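Local coordinates for protein transmembrane oligosaccharyl transferase (Archaeoglobus fulgidus, PDB 3WAJ) that belongs to the archaeal AglB/STT3 family of oligosaccharyl transferases, membrane enzymes whose transmembrane part has the GT-C type of fold, at residues V303-F306 with E307-L311; A195-M198 with A199-V202. All blocks are in the same frame, centred on the assembly; numbering follows the deposited sequence.

Contact 1: V303-F306 with E307-L311; sequences VGFF and ERVGL
F305 and V309, one helical turn apart, meet through a CH-pi contact: V309 CG1 lies over one face of the phenyl ring, 4.0 Å from the ring centroid of F305. R308 approaches the same ring differently. Its chain bends at chi3 (66°), and the guanidinium arrives at the ring edge, with R308 NH2 3.4 Å from F305 CD1 and close to the ring plane; the two flat groups are inclined 63° to each other. Farther along, F306 CD1 and L311 CD1 are in looser apolar contact at 4.2 Å.

G304 directly precedes the short helix 305-308, and G310 follows it after V309; both glycines have positive phi. G304 closes the long helix 278-303 with a Schellman motif and at the same time is the N-cap residue of the short helix, so the chain turns from one helix directly into the next. Two i to i+4 bonds run along the short helix, R308 N to G304 O (2.9 Å) and V309 N to F305 O (3.1 Å). G310 ends it with a second Schellman motif, whose outer bond is L311 N to F306 O (2.9 Å) and whose inner one is G310 N to E307 O (3.0 Å).

F306 is buried against W300 and N301 of the preceding helix and M316 and A319 of helix 315-332, while the F305 ring also meets that of W300.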
loop_
_atom_site.group_PDB
_atom_site.type_symbol
_atom_site.label_atom_id
_atom_site.label_comp_id
_atom_site.label_asym_id
_atom_site.label_seq_id
_atom_site.Cartn_x
_atom_site.Cartn_y
_atom_site.Cartn_z
ATOM N N VAL A 303 -41.155 -11.879 -32.854
ATOM C CA VAL A 303 -42.548 -12.263 -33.076
ATOM C C VAL A 303 -43.280 -11.217 -33.918
ATOM O O VAL A 303 -44.268 -11.517 -34.582
ATOM C CB VAL A 303 -43.307 -12.550 -31.743
ATOM C CG1 VAL A 303 -43.607 -11.255 -30.991
ATOM C CG2 VAL A 303 -44.596 -13.327 -32.003
ATOM N N GLY A 304 -42.773 -9.991 -33.922
ATOM C CA GLY A 304 -43.378 -8.946 -34.730
ATOM C C GLY A 304 -44.164 -7.969 -33.882
ATOM O O GLY A 304 -44.912 -7.148 -34.395
ATOM N N PHE A 305 -43.981 -8.051 -32.572
ATOM C CA PHE A 305 -44.723 -7.202 -31.663
ATOM C C PHE A 305 -44.455 -5.716 -31.896
ATOM O O PHE A 305 -45.390 -4.918 -31.976
ATOM C CB PHE A 305 -44.432 -7.581 -30.212
ATOM C CG PHE A 305 -44.948 -6.587 -29.225
ATOM C CD1 PHE A 305 -46.310 -6.485 -28.974
ATOM C CD2 PHE A 305 -44.078 -5.733 -28.563
ATOM C CE1 PHE A 305 -46.791 -5.559 -28.067
ATOM C CE2 PHE A 305 -44.549 -4.807 -27.658
ATOM C CZ PHE A 305 -45.910 -4.720 -27.408
ATOM N N PHE A 306 -43.187 -5.333 -31.995
ATOM C CA PHE A 306 -42.885 -3.930 -32.254
ATOM C C PHE A 306 -43.449 -3.527 -33.613
ATOM O O PHE A 306 -43.883 -2.398 -33.794
ATOM C CB PHE A 306 -41.380 -3.636 -32.148
ATOM C CG PHE A 306 -40.798 -3.944 -30.789
ATOM C CD1 PHE A 306 -41.196 -3.226 -29.663
ATOM C CD2 PHE A 306 -39.866 -4.961 -30.634
ATOM C CE1 PHE A 306 -40.678 -3.523 -28.403
ATOM C CE2 PHE A 306 -39.336 -5.263 -29.374
ATOM C CZ PHE A 306 -39.748 -4.539 -28.257
ATOM N N GLU A 307 -43.463 -4.466 -34.555
ATOM C CA GLU A 307 -44.043 -4.231 -35.874
ATOM C C GLU A 307 -45.529 -3.881 -35.773
ATOM O O GLU A 307 -45.966 -2.874 -36.323
ATOM C CB GLU A 307 -43.860 -5.462 -36.773
ATOM C CG GLU A 307 -43.872 -5.169 -38.268
ATOM C CD GLU A 307 -42.539 -4.638 -38.764
ATOM O OE1 GLU A 307 -41.492 -5.093 -38.245
ATOM O OE2 GLU A 307 -42.538 -3.766 -39.666
ATOM N N ARG A 308 -46.291 -4.711 -35.059
ATOM C CA ARG A 308 -47.738 -4.524 -34.906
ATOM C C ARG A 308 -48.108 -3.221 -34.195
ATOM O O ARG A 308 -49.093 -2.574 -34.555
ATOM C CB ARG A 308 -48.381 -5.722 -34.186
ATOM C CG ARG A 308 -49.824 -5.462 -33.738
ATOM C CD ARG A 308 -50.520 -6.686 -33.139
ATOM N NE ARG A 308 -49.931 -7.125 -31.872
ATOM C CZ ARG A 308 -50.231 -6.620 -30.678
ATOM N NH1 ARG A 308 -51.110 -5.637 -30.570
ATOM N NH2 ARG A 308 -49.644 -7.096 -29.585
ATOM N N VAL A 309 -47.324 -2.831 -33.192
ATOM C CA VAL A 309 -47.608 -1.589 -32.479
ATOM C C VAL A 309 -47.094 -0.369 -33.242
ATOM O O VAL A 309 -47.167 0.755 -32.743
ATOM C CB VAL A 309 -47.042 -1.593 -31.049
ATOM C CG1 VAL A 309 -47.529 -2.818 -30.306
ATOM C CG2 VAL A 309 -45.506 -1.533 -31.061
ATOM N N GLY A 310 -46.575 -0.600 -34.447
ATOM C CA GLY A 310 -46.141 0.479 -35.320
ATOM C C GLY A 310 -44.880 1.210 -34.877
ATOM O O GLY A 310 -44.775 2.431 -35.023
ATOM N N LEU A 311 -43.921 0.469 -34.328
ATOM C CA LEU A 311 -42.623 1.041 -33.999
ATOM C C LEU A 311 -41.565 0.594 -35.007
ATOM O O LEU A 311 -40.438 1.102 -34.992
ATOM C CB LEU A 311 -42.211 0.667 -32.576
ATOM C CG LEU A 311 -43.065 1.210 -31.434
ATOM C CD1 LEU A 311 -42.510 0.768 -30.094
ATOM C CD2 LEU A 311 -43.127 2.724 -31.502
#

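Contact 2: A195-M198 with A199-V202; sequences ARQM and AYPV
M198 and V202 meet at the start of helix 199-214 in the transmembrane part, where the carbonyls of Q197 and M198 accept backbone bonds from the first turn. V202 N donates to M198 O at 3.2 Å with an N-H...O angle of 161°, a regular i to i+4 link. Y200 N to Q197 O is weak, at 3.4 Å. P201 has no N-H to offer at the next position, and its ring carbon CD instead sits 3.0 Å from Q197 O; that oxygen also accepts a hydrogen bond from W184 NE1.

Among the carbon contacts, V202 CG2 lies 3.1 Å from M198 O and 4.3 Å from M198 CG, and M198 also touches W184. On the helix side, P201 and V202 pack on V252 of helix 243-261, which joins the start of this helix to a neighbouring one.

The Y200 ring makes further contacts. With CG anti to the carbonyl carbon (chi1 -59°), Y200 turns the edge of its ring to the R196 and Q197 carbonyls. The Q197 side-chain amide crosses it at 50° between planes, with Q197 OE1 3.7 Å from Y200 CE2, while R196 O stands at the ring edge, 3.1 Å from the same CE2.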
loop_
_atom_site.group_PDB
_atom_site.type_symbol
_atom_site.label_atom_id
_atom_site.label_comp_id
_atom_site.label_asym_id
_atom_site.label_seq_id
_atom_site.Cartn_x
_atom_site.Cartn_y
_atom_site.Cartn_z
ATOM N N ALA A 195 -26.414 -29.791 -21.568
ATOM C CA ALA A 195 -25.452 -29.792 -20.467
ATOM C C ALA A 195 -24.001 -30.037 -20.895
ATOM O O ALA A 195 -23.193 -30.485 -20.098
ATOM C CB ALA A 195 -25.867 -30.812 -19.400
ATOM N N ARG A 196 -23.682 -29.759 -22.153
ATOM C CA ARG A 196 -22.303 -29.743 -22.621
ATOM C C ARG A 196 -22.046 -28.328 -23.074
ATOM O O ARG A 196 -20.955 -27.790 -22.903
ATOM C CB ARG A 196 -22.118 -30.698 -23.797
ATOM C CG ARG A 196 -20.886 -30.422 -24.659
ATOM C CD ARG A 196 -20.552 -31.637 -25.524
ATOM N NE ARG A 196 -20.851 -31.442 -26.945
ATOM C CZ ARG A 196 -22.069 -31.513 -27.479
ATOM N NH1 ARG A 196 -23.124 -31.759 -26.713
ATOM N NH2 ARG A 196 -22.235 -31.326 -28.781
ATOM N N GLN A 197 -23.084 -27.739 -23.662
ATOM C CA GLN A 197 -23.078 -26.343 -24.051
ATOM C C GLN A 197 -23.368 -25.445 -22.842
ATOM O O GLN A 197 -23.035 -24.264 -22.848
ATOM C CB GLN A 197 -24.110 -26.111 -25.157
ATOM C CG GLN A 197 -23.771 -26.795 -26.468
ATOM C CD GLN A 197 -22.685 -26.065 -27.241
ATOM O OE1 GLN A 197 -21.544 -26.521 -27.325
ATOM N NE2 GLN A 197 -23.039 -24.920 -27.811
ATOM N N MET A 198 -23.993 -26.015 -21.811
ATOM C CA MET A 198 -24.272 -25.303 -20.565
ATOM C C MET A 198 -22.965 -25.058 -19.811
ATOM O O MET A 198 -22.867 -24.157 -18.970
ATOM C CB MET A 198 -25.212 -26.140 -19.689
ATOM C CG MET A 198 -25.972 -25.364 -18.617
ATOM S SD MET A 198 -27.158 -24.201 -19.333
ATOM C CE MET A 198 -28.313 -24.025 -17.975
ATOM N N ALA A 199 -21.960 -25.870 -20.121
ATOM C CA ALA A 199 -20.673 -25.775 -19.450
ATOM C C ALA A 199 -20.004 -24.450 -19.778
ATOM O O ALA A 199 -19.329 -23.863 -18.924
ATOM C CB ALA A 199 -19.775 -26.937 -19.836
ATOM N N TYR A 200 -20.193 -23.981 -21.009
ATOM C CA TYR A 200 -19.498 -22.777 -21.456
ATOM C C TYR A 200 -19.929 -21.497 -20.690
ATOM O O TYR A 200 -19.071 -20.747 -20.215
ATOM C CB TYR A 200 -19.560 -22.626 -22.986
ATOM C CG TYR A 200 -18.953 -23.800 -23.747
ATOM C CD1 TYR A 200 -17.688 -23.708 -24.315
ATOM C CD2 TYR A 200 -19.648 -25.000 -23.906
ATOM C CE1 TYR A 200 -17.129 -24.773 -25.019
ATOM C CE2 TYR A 200 -19.089 -26.072 -24.602
ATOM C CZ TYR A 200 -17.831 -25.949 -25.153
ATOM O OH TYR A 200 -17.279 -27.003 -25.838
ATOM N N PRO A 201 -21.250 -21.246 -20.551
ATOM C CA PRO A 201 -21.609 -20.100 -19.700
ATOM C C PRO A 201 -21.329 -20.325 -18.210
ATOM O O PRO A 201 -20.913 -19.374 -17.550
ATOM C CB PRO A 201 -23.117 -19.930 -19.946
ATOM C CG PRO A 201 -23.577 -21.254 -20.472
ATOM C CD PRO A 201 -22.423 -21.768 -21.276
ATOM N N VAL A 202 -21.563 -21.537 -17.701
ATOM C CA VAL A 202 -21.254 -21.878 -16.304
ATOM C C VAL A 202 -19.798 -21.541 -15.932
ATOM O O VAL A 202 -19.526 -21.012 -14.844
ATOM C CB VAL A 202 -21.594 -23.364 -15.983
ATOM C CG1 VAL A 202 -20.958 -23.813 -14.669
ATOM C CG2 VAL A 202 -23.104 -23.560 -15.925
#

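Overall arrangement
Both contacts are local turns at helix ends; both belong to the STT3-type transmembrane part and lie on the same side of the chain's centre, with their centres about 33 Å and their nearest atoms about 23 Å apart. Contact 1 lies at the surface, its centre about 56 Å from the chain's centre, and links helices 278-303 and 315-332 through a short helix; contact 2 is partly buried, its centre about 39 Å from the chain's centre, and opens helix 199-214 beside helix 243-261. Their chemistry differs. In 303-311, two Schellman glycines accompany meetings of aromatic, aliphatic and guanidinium groups, whereas 195-202 combines one regular and one weak backbone bond with carbonyl oxygens set against ring carbons.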